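Side-chain contacts in putative branched-chain amino acid ABC transporter (Chromobacterium violaceum, PDB 4PYR), which is a putative periplasmic-binding-protein-like lipoprotein of the LppC family, binds glutathione, and may act as an enzyme regulator: residues V41-G45 with D46-E50; V73-A76 with P77-V81; R111-A114 with R115-R118; M157-A161 with N162-P166. All coordinates share one frame; numbering follows the deposited sequence. Where two conformers were deposited one is given.

How the interactions relate
The four contacts follow one another along the chain, and each is local, between residues three to five apart. Interactions 1 and 2 share the half built on the five-stranded parallel sheet: residues 41-50 join edge strand 36-42 to helix 48-57, whereas residues 73-81 end helix 69-75. Their centres lie about 12 Å apart and they touch, Val49 CG2 packing 3.3 Å from Lys74 O. Interactions 3 and 4 belong to the half with the mixed sheet, about 24 Å apart between centres; residues 111-118 lie within helix 106-119, while residues 157-166 link edge strand 155-158 to helix 165-172. Interactions 1 and 3, about 39 Å apart between centres, thus sample the two lobes of a bilobal fold.

Interaction 1: residues V41-G45 with D46-E50; sequences VDATG and DNVVE
Asn47 reaches back to Thr44 across the turn that leads from strand 36-42 into helix 48-57. Its CG stands between its own backbone N and carbonyl carbon (chi1 68°), which turns the amide toward the preceding loop. There OD1 accepts the backbone N-H of Thr44 at 3.0 Å (Thr44 N to Asn47 OD1), with the donor in the carbonyl plane but the N-H bent to 141°. The same Asn47 OD1 presses against Ala43 CB at 3.3 Å. The tight part is formed by the buried Ala43 and Val48 against Gly45: Ala43 CB lies 3.9 Å from Val48 CA, and Val48 CG1 rests 3.2 Å from Gly45 O. That carbonyl also takes the Val48 N-H, the donor standing 55° out of its plane, while Asn47 N makes a weak bond to Thr44 O. The outer side is looser. Asp46 is exposed, and its carboxylate takes no part in the turn; Thr44 CB points away from 46-50, and its hydroxyl hydrogen-bonds Ser71 OG. The contact therefore rests on polar groups of the turn closing over a small apolar patch, with the Asn47 amide holding the N-H of the Ala43-Thr44 peptide where the strand passes into the helix.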
loop_
_atom_site.group_PDB
_atom_site.type_symbol
_atom_site.label_atom_id
_atom_site.label_comp_id
_atom_site.label_asym_id
_atom_site.label_seq_id
_atom_site.Cartn_x
_atom_site.Cartn_y
_atom_site.Cartn_z
ATOM N N VAL A 41 18.017 0.871 -14.973
ATOM C CA VAL A 41 17.947 1.916 -15.964
ATOM C C VAL A 41 16.802 2.870 -15.612
ATOM O O VAL A 41 15.776 2.485 -15.025
ATOM C CB VAL A 41 17.778 1.320 -17.363
ATOM C CG1 VAL A 41 16.422 0.685 -17.465
ATOM C CG2 VAL A 41 17.987 2.369 -18.450
ATOM N N ASP A 42 17.031 4.136 -15.912
ATOM C CA ASP A 42 15.962 5.130 -15.801
ATOM C C ASP A 42 15.078 5.123 -17.032
ATOM O O ASP A 42 15.597 5.171 -18.121
ATOM C CB ASP A 42 16.538 6.531 -15.682
ATOM C CG ASP A 42 17.216 6.766 -14.360
ATOM O OD1 ASP A 42 17.033 5.955 -13.442
ATOM O OD2 ASP A 42 17.903 7.792 -14.242
ATOM N N ALA A 43 13.759 5.086 -16.846
ATOM C CA ALA A 43 12.831 5.231 -17.945
ATOM C C ALA A 43 11.467 5.589 -17.386
ATOM O O ALA A 43 11.059 5.119 -16.291
ATOM C CB ALA A 43 12.716 3.905 -18.711
ATOM N N THR A 44 10.732 6.357 -18.170
ATOM C CA THR A 44 9.328 6.598 -17.906
ATOM C C THR A 44 8.726 7.117 -19.210
ATOM O O THR A 44 9.441 7.624 -20.068
ATOM C CB THR A 44 9.124 7.622 -16.764
ATOM O OG1 THR A 44 7.744 7.679 -16.391
ATOM C CG2 THR A 44 9.548 8.956 -17.179
ATOM N N GLY A 45 7.413 6.937 -19.342
ATOM C CA GLY A 45 6.616 7.407 -20.457
ATOM C C GLY A 45 7.189 7.139 -21.839
ATOM O O GLY A 45 7.316 5.997 -22.264
ATOM N N ASP A 46 7.587 8.220 -22.492
ATOM C CA ASP A 46 8.016 8.229 -23.886
ATOM C C ASP A 46 9.156 7.262 -24.258
ATOM O O ASP A 46 9.310 6.945 -25.444
ATOM C CB ASP A 46 8.457 9.673 -24.246
ATOM C CG ASP A 46 7.892 10.181 -25.553
ATOM O OD1 ASP A 46 6.991 9.558 -26.170
ATOM O OD2 ASP A 46 8.348 11.265 -25.943
ATOM N N ASN A 47 9.993 6.865 -23.296
ATOM C CA ASN A 47 11.082 5.908 -23.571
ATOM C C ASN A 47 10.978 4.563 -22.851
ATOM O O ASN A 47 11.887 3.740 -22.962
ATOM C CB ASN A 47 12.457 6.530 -23.272
ATOM C CG ASN A 47 12.695 6.781 -21.800
ATOM O OD1 ASN A 47 11.975 6.310 -20.901
ATOM N ND2 ASN A 47 13.743 7.516 -21.544
ATOM N N VAL A 48 9.894 4.360 -22.100
ATOM C CA VAL A 48 9.785 3.189 -21.223
ATOM C C VAL A 48 9.773 1.922 -22.044
ATOM O O VAL A 48 10.429 0.957 -21.688
ATOM C CB VAL A 48 8.580 3.276 -20.283
ATOM C CG1 VAL A 48 7.278 3.055 -21.031
ATOM C CG2 VAL A 48 8.718 2.263 -19.162
ATOM N N VAL A 49 9.086 1.933 -23.187
ATOM C CA VAL A 49 9.054 0.729 -24.017
ATOM C C VAL A 49 10.437 0.431 -24.564
ATOM O O VAL A 49 10.898 -0.683 -24.500
ATOM C CB VAL A 49 8.072 0.843 -25.206
ATOM C CG1 VAL A 49 8.301 -0.279 -26.207
ATOM C CG2 VAL A 49 6.632 0.840 -24.718
ATOM N N GLU A 50 11.093 1.443 -25.120
ATOM C CA GLU A 50 12.437 1.246 -25.677
ATOM C C GLU A 50 13.470 0.734 -24.652
ATOM O O GLU A 50 14.298 -0.120 -24.959
ATOM C CB GLU A 50 12.922 2.568 -26.268
ATOM C CG GLU A 50 14.135 2.458 -27.161
ATOM C CD GLU A 50 14.384 3.759 -27.891
ATOM O OE1 GLU A 50 13.735 4.774 -27.508
ATOM O OE2 GLU A 50 15.202 3.781 -28.848
#

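Interaction 2: residues V73-A76 with P77-V81; sequences VKLA and PSVTV
This is a helix-ending turn, in which Leu75 of helix 69-75 and Ala76 just after it meet Ser78 and Val79 in the 3-10 turn and loop leading to strand 83-85. Two backbone bonds hold the turn. Ser78 N gives its hydrogen to Leu75 O at 2.8 Å, with the donor tilted 31° from the carbonyl plane, and Val79 N gives its own to Ala76 O at 3.1 Å, from well above that plane. The Ala76 carbonyl has a second donor in the Asn96 side-chain amide, which also bonds Val79 O and so ties both sides of the turn to one residue. Pro77 sits at the bend. Its nitrogen carries no hydrogen, so it cannot continue the helical bonding, and Pro77 CD packs against Val73 O at 3.7 Å. Ala76 CB is 3.4 Å from Pro77 CD, a closeness that comes with the peptide link before a proline.

The apolar part is made by Leu75 and Val79, whose side chains meet at about a right angle. Leu75 CG lies anti to its backbone N (chi1 -177°), which swings the isobutyl group forward along the chain to Val79 CG2, 3.8 Å from Leu75 CG. Both side chains also pack on Tyr52 of helix 48-57, so the pair joins the turn to the neighbouring helix. Val73 is about 9 Å from the glutathione-binding Ser88, measured between side chains. Two successive i to i+3 bonds, Ser78 to Leu75 and Val79 to Ala76, make a 3-10 turn that ends the alpha helix before the next parallel strand of the sheet.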
loop_
_atom_site.group_PDB
_atom_site.type_symbol
_atom_site.label_atom_id
_atom_site.label_comp_id
_atom_site.label_asym_id
_atom_site.label_seq_id
_atom_site.Cartn_x
_atom_site.Cartn_y
_atom_site.Cartn_z
ATOM N N VAL A 73 0.433 1.860 -19.156
ATOM C CA VAL A 73 -0.432 1.740 -20.333
ATOM C C VAL A 73 0.369 1.613 -21.627
ATOM O O VAL A 73 0.054 0.783 -22.484
ATOM C CB VAL A 73 -1.381 2.945 -20.452
ATOM C CG1 VAL A 73 -2.179 2.868 -21.744
ATOM C CG2 VAL A 73 -2.330 2.990 -19.256
ATOM N N LYS A 74 1.389 2.455 -21.775
ATOM C CA LYS A 74 2.262 2.436 -22.958
ATOM C C LYS A 74 3.035 1.138 -23.108
ATOM O O LYS A 74 3.356 0.736 -24.225
ATOM C CB LYS A 74 3.275 3.599 -22.902
ATOM C CG LYS A 74 2.637 4.965 -23.086
ATOM C CD LYS A 74 3.672 6.089 -23.059
ATOM C CE LYS A 74 3.101 7.399 -23.575
ATOM N NZ LYS A 74 2.636 7.291 -24.971
ATOM N N LEU A 75 3.394 0.546 -21.980
ATOM C CA LEU A 75 4.267 -0.634 -21.926
ATOM C C LEU A 75 3.532 -1.969 -22.102
ATOM O O LEU A 75 4.078 -2.884 -22.694
ATOM C CB LEU A 75 5.033 -0.670 -20.605
ATOM C CG LEU A 75 6.057 -1.814 -20.384
ATOM C CD1 LEU A 75 7.094 -1.747 -21.507
ATOM C CD2 LEU A 75 6.729 -1.800 -19.026
ATOM N N ALA A 76 2.333 -2.072 -21.539
ATOM C CA ALA A 76 1.615 -3.373 -21.431
ATOM C C ALA A 76 1.680 -4.278 -22.703
ATOM O O ALA A 76 2.009 -5.475 -22.608
ATOM C CB ALA A 76 0.174 -3.138 -21.002
ATOM N N PRO A 77 1.461 -3.704 -23.884
ATOM C CA PRO A 77 1.455 -4.600 -25.086
ATOM C C PRO A 77 2.813 -5.226 -25.375
ATOM O O PRO A 77 2.876 -6.282 -26.011
ATOM C CB PRO A 77 1.033 -3.677 -26.266
ATOM C CG PRO A 77 0.352 -2.520 -25.597
ATOM C CD PRO A 77 0.972 -2.352 -24.233
ATOM N N SER A 78 3.878 -4.578 -24.901
ATOM C CA SER A 78 5.251 -5.042 -25.155
ATOM C C SER A 78 5.802 -5.973 -24.059
ATOM O O SER A 78 6.905 -6.541 -24.191
ATOM C CB SER A 78 6.173 -3.823 -25.399
ATOM O OG SER A 78 5.609 -3.023 -26.430
ATOM N N VAL A 79 5.013 -6.166 -23.007
ATOM C CA VAL A 79 5.478 -6.952 -21.842
ATOM C C VAL A 79 5.656 -8.402 -22.239
ATOM O O VAL A 79 4.718 -9.074 -22.742
ATOM C CB VAL A 79 4.572 -6.786 -20.596
ATOM C CG1 VAL A 79 4.840 -7.866 -19.546
ATOM C CG2 VAL A 79 4.828 -5.404 -19.999
ATOM N N THR A 80 6.897 -8.854 -22.104
ATOM C CA THR A 80 7.233 -10.230 -22.512
ATOM C C THR A 80 7.947 -11.056 -21.448
ATOM O O THR A 80 8.103 -12.253 -21.619
ATOM C CB THR A 80 8.140 -10.234 -23.731
ATOM O OG1 THR A 80 9.302 -9.463 -23.420
ATOM C CG2 THR A 80 7.411 -9.671 -24.950
ATOM N N VAL A 81 8.396 -10.413 -20.378
ATOM C CA VAL A 81 8.855 -11.119 -19.194
ATOM C C VAL A 81 7.997 -10.660 -17.996
ATOM O O VAL A 81 7.356 -9.601 -18.057
ATOM C CB VAL A 81 10.349 -10.879 -18.898
ATOM C CG1 VAL A 81 11.197 -11.270 -20.063
ATOM C CG2 VAL A 81 10.632 -9.441 -18.431
#

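Interaction 3: residues R111-A114 with R115-R118; sequences RQLA and RLMR
Gln112 and Arg115 cross at a slant on helix 106-119, yet their amide and guanidinium planes are only 5° apart. The arginine chain, bent at chi3 (-74°), folds back toward the preceding turn. Arg115 NH2 comes to 3.3 Å from Gln112 CG, while Arg115 NH1 lies 3.8 Å from Arg111 CB. One face of the guanidinium thus looks onto the backbone, with Arg111 O and Gln112 N each 3.9 Å above its plane and near its rim. Its charge is paired beyond this turn, NH1 forming a salt bridge to Glu145 of helix 133-150, whereas Gln112 OE1 bonds Leu294 N. Round the helix, Leu113 and Leu116 are also set at a slant, Leu113 CD1 meeting Leu116 CD2 at 4.2 Å; Leu113 CG lies as far from the selenium of Met117 (selenomethionine). Under the side chains run the regular i to i+4 bonds, among them Leu116 N to Gln112 O at 2.8 Å. The leucines and Met117 pack toward Tyr200 of the mixed sheet, while helix 133-150 is met by both apolar groups (Ala114 and Met117 on Phe142) and the charged Arg115. Such a helix, layered between sheet and neighbouring helix, is characteristic of the alpha/beta lobes of periplasmic binding proteins.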
loop_
_atom_site.group_PDB
_atom_site.type_symbol
_atom_site.label_atom_id
_atom_site.label_comp_id
_atom_site.label_asym_id
_atom_site.label_seq_id
_atom_site.Cartn_x
_atom_site.Cartn_y
_atom_site.Cartn_z
ATOM N N ARG A 111 -10.784 -1.675 3.010
ATOM C CA ARG A 111 -11.527 -2.915 3.000
ATOM C C ARG A 111 -11.107 -3.796 4.178
ATOM O O ARG A 111 -11.933 -4.377 4.888
ATOM C CB ARG A 111 -11.270 -3.633 1.685
ATOM C CG ARG A 111 -12.007 -3.030 0.521
ATOM C CD ARG A 111 -11.964 -4.025 -0.639
ATOM N NE ARG A 111 -10.731 -3.834 -1.388
ATOM C CZ ARG A 111 -10.552 -2.851 -2.273
ATOM N NH1 ARG A 111 -11.533 -1.985 -2.555
ATOM N NH2 ARG A 111 -9.393 -2.744 -2.895
ATOM N N GLN A 112 -9.806 -3.938 4.377
ATOM C CA GLN A 112 -9.338 -4.665 5.505
ATOM C C GLN A 112 -9.788 -4.145 6.839
ATOM O O GLN A 112 -10.149 -4.937 7.703
ATOM C CB GLN A 112 -7.855 -4.714 5.467
ATOM C CG GLN A 112 -7.400 -5.695 4.400
ATOM C CD GLN A 112 -5.914 -5.740 4.433
ATOM O OE1 GLN A 112 -5.329 -6.153 5.458
ATOM N NE2 GLN A 112 -5.274 -5.225 3.368
ATOM N N LEU A 113 -9.804 -2.823 6.989
ATOM C CA LEU A 113 -10.245 -2.276 8.244
ATOM C C LEU A 113 -11.694 -2.685 8.570
ATOM O O LEU A 113 -12.010 -3.008 9.705
ATOM C CB LEU A 113 -10.123 -0.761 8.233
ATOM C CG LEU A 113 -10.265 -0.128 9.606
ATOM C CD1 LEU A 113 -9.075 -0.488 10.475
ATOM C CD2 LEU A 113 -10.421 1.371 9.401
ATOM N N ALA A 114 -12.555 -2.701 7.556
ATOM C CA ALA A 114 -13.895 -3.173 7.766
ATOM C C ALA A 114 -13.882 -4.616 8.223
ATOM O O ALA A 114 -14.619 -4.967 9.119
ATOM C CB ALA A 114 -14.718 -3.025 6.502
ATOM N N ARG A 115 -13.081 -5.468 7.566
ATOM C CA ARG A 115 -12.958 -6.844 7.996
ATOM C C ARG A 115 -12.414 -7.015 9.423
ATOM O O ARG A 115 -12.926 -7.851 10.177
ATOM C CB ARG A 115 -12.138 -7.632 6.955
ATOM C CG ARG A 115 -12.843 -7.691 5.596
ATOM C CD ARG A 115 -12.264 -8.762 4.696
ATOM N NE ARG A 115 -10.960 -8.391 4.164
ATOM C CZ ARG A 115 -10.768 -7.749 3.004
ATOM N NH1 ARG A 115 -11.790 -7.376 2.239
ATOM N NH2 ARG A 115 -9.533 -7.461 2.614
ATOM N N LEU A 116 -11.430 -6.190 9.798
ATOM C CA LEU A 116 -10.862 -6.202 11.164
ATOM C C LEU A 116 -11.935 -5.884 12.183
ATOM O O LEU A 116 -12.054 -6.522 13.247
ATOM C CB LEU A 116 -9.702 -5.194 11.343
ATOM C CG LEU A 116 -9.165 -4.967 12.778
ATOM C CD1 LEU A 116 -8.569 -6.226 13.375
ATOM C CD2 LEU A 116 -8.138 -3.848 12.769
HETATM N N MSE A 117 -12.721 -4.864 11.861
HETATM C CA MSE A 117 -13.734 -4.471 12.793
HETATM C C MSE A 117 -14.823 -5.474 12.961
HETATM O O MSE A 117 -15.358 -5.650 14.065
HETATM C CB MSE A 117 -14.214 -3.120 12.355
HETATM C CG MSE A 117 -13.232 -2.005 12.742
HETATM SE SE MSE A 117 -13.704 -0.250 12.034
HETATM C CE MSE A 117 -14.885 0.235 13.538
ATOM N N ARG A 118 -15.186 -6.166 11.880
ATOM C CA ARG A 118 -16.080 -7.297 11.993
ATOM C C ARG A 118 -15.518 -8.397 12.879
ATOM O O ARG A 118 -16.196 -8.910 13.764
ATOM C CB ARG A 118 -16.363 -7.847 10.601
ATOM C CG ARG A 118 -17.323 -6.986 9.836
ATOM C CD ARG A 118 -18.675 -7.037 10.507
ATOM N NE ARG A 118 -19.467 -8.198 10.108
ATOM C CZ ARG A 118 -20.770 -8.297 10.349
ATOM N NH1 ARG A 118 -21.378 -7.286 10.962
ATOM N NH2 ARG A 118 -21.451 -9.357 9.966
#

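Interaction 4: residues M157-A161 with N162-P166; sequences MAFDA and NDMAP
Phe159 carries its ring on a CG turned opposite the backbone N (chi1 -174°), and Met164 (selenomethionine) has a chi1 of -104°, away from a staggered position, followed by an extended second torsion; together these bring selenium, in the place of the natural sulfur, beside the ring. Met164 SE lies 3.8 Å from Phe159 CZ and 69° off the ring normal, an oblique Met-aromatic contact. Met164 CG touches Phe159 CE1 at 3.8 Å, and Met164 CG presses on Asp160 O at 3.3 Å. Beyond the pair, Phe159 rests on Gln185 and Met164 on Leu189, both of helix 183-192. The polar half of the turn centres on Asp160. Asp160 OD1 takes the N-H of Asn162 N at 3.2 Å, approached almost in line with the C-O bond though with a bent N-H, and Asp163 N makes a weak bond to Asp160 O at 3.4 Å. The two carboxylates stay apart, Asp160 OD2 and Asp163 OD2 lying 4.9 Å from each other. The chemistry is thus split. An apolar selenium-ring pair packs toward helix 183-192, while exposed carboxylates crown the turn; their nearness would probably make each a little harder to deprotonate, and the amide at OD1 would partly offset this for Asp160.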
loop_
_atom_site.group_PDB
_atom_site.type_symbol
_atom_site.label_atom_id
_atom_site.label_comp_id
_atom_site.label_asym_id
_atom_site.label_seq_id
_atom_site.Cartn_x
_atom_site.Cartn_y
_atom_site.Cartn_z
HETATM N N MSE A 157 -20.975 9.316 8.594
HETATM C CA MSE A 157 -21.153 10.737 8.823
HETATM C C MSE A 157 -20.012 11.490 8.204
HETATM O O MSE A 157 -18.853 11.252 8.606
HETATM C CB MSE A 157 -21.186 11.008 10.323
HETATM C CG MSE A 157 -22.330 10.254 10.989
HETATM SE SE MSE A 157 -22.767 11.109 12.709
HETATM C CE MSE A 157 -23.022 12.946 12.045
ATOM N N ALA A 158 -20.333 12.589 7.530
ATOM C CA ALA A 158 -19.339 13.555 7.067
ATOM C C ALA A 158 -18.803 14.335 8.274
ATOM O O ALA A 158 -19.575 14.837 9.064
ATOM C CB ALA A 158 -19.992 14.534 6.098
ATOM N N PHE A 159 -17.482 14.352 8.431
ATOM C CA PHE A 159 -16.869 15.170 9.491
ATOM C C PHE A 159 -17.144 16.650 9.275
ATOM O O PHE A 159 -16.982 17.137 8.167
ATOM C CB PHE A 159 -15.372 14.922 9.533
ATOM C CG PHE A 159 -14.698 15.633 10.694
ATOM C CD1 PHE A 159 -14.869 15.160 11.966
ATOM C CD2 PHE A 159 -13.907 16.730 10.488
ATOM C CE1 PHE A 159 -14.275 15.788 13.054
ATOM C CE2 PHE A 159 -13.320 17.371 11.568
ATOM C CZ PHE A 159 -13.495 16.887 12.847
ATOM N N ASP A 160 -17.516 17.356 10.368
ATOM C CA ASP A 160 -17.822 18.763 10.359
ATOM C C ASP A 160 -16.991 19.390 11.479
ATOM O O ASP A 160 -17.319 19.237 12.636
ATOM C CB ASP A 160 -19.325 18.979 10.607
ATOM C CG ASP A 160 -19.760 20.394 10.331
ATOM O OD1 ASP A 160 -18.956 21.322 10.565
ATOM O OD2 ASP A 160 -20.910 20.557 9.894
ATOM N N ALA A 161 -15.867 19.982 11.102
ATOM C CA ALA A 161 -14.981 20.703 12.052
ATOM C C ALA A 161 -15.636 21.853 12.844
ATOM O O ALA A 161 -15.228 22.121 13.988
ATOM C CB ALA A 161 -13.767 21.214 11.282
ATOM N N ASN A 162 -16.636 22.572 12.292
ATOM C CA ASN A 162 -17.251 23.720 12.917
ATOM C C ASN A 162 -18.518 23.399 13.723
ATOM O O ASN A 162 -19.108 24.263 14.370
ATOM C CB ASN A 162 -17.570 24.756 11.836
ATOM C CG ASN A 162 -16.341 25.115 11.025
ATOM O OD1 ASN A 162 -15.305 25.475 11.592
ATOM N ND2 ASN A 162 -16.423 24.972 9.705
ATOM N N ASP A 163 -18.870 22.111 13.716
ATOM C CA ASP A 163 -19.997 21.680 14.531
ATOM C C ASP A 163 -19.936 20.179 14.792
ATOM O O ASP A 163 -20.513 19.324 14.066
ATOM C CB ASP A 163 -21.324 22.095 13.893
ATOM C CG ASP A 163 -22.510 21.623 14.677
ATOM O OD1 ASP A 163 -22.478 21.713 15.928
ATOM O OD2 ASP A 163 -23.488 21.187 14.038
HETATM N N MSE A 164 -19.175 19.833 15.827
HETATM C CA MSE A 164 -18.803 18.456 16.060
HETATM C C MSE A 164 -19.876 17.828 16.955
HETATM O O MSE A 164 -19.922 16.596 17.071
HETATM C CB MSE A 164 -17.323 18.407 16.532
HETATM C CG MSE A 164 -16.280 17.940 15.451
HETATM SE SE MSE A 164 -14.656 17.616 16.438
HETATM C CE MSE A 164 -15.480 16.240 17.563
ATOM N N ALA A 165 -20.792 18.609 17.514
ATOM C CA ALA A 165 -21.787 18.053 18.429
ATOM C C ALA A 165 -22.647 16.905 17.849
ATOM O O ALA A 165 -22.794 15.876 18.489
ATOM C CB ALA A 165 -22.652 19.150 19.012
ATOM N N PRO A 166 -23.224 17.088 16.652
ATOM C CA PRO A 166 -24.021 16.005 16.057
ATOM C C PRO A 166 -23.228 14.721 15.901
ATOM O O PRO A 166 -23.716 13.663 16.273
ATOM C CB PRO A 166 -24.444 16.588 14.704
ATOM C CG PRO A 166 -24.467 18.058 14.943
ATOM C CD PRO A 166 -23.236 18.281 15.800
#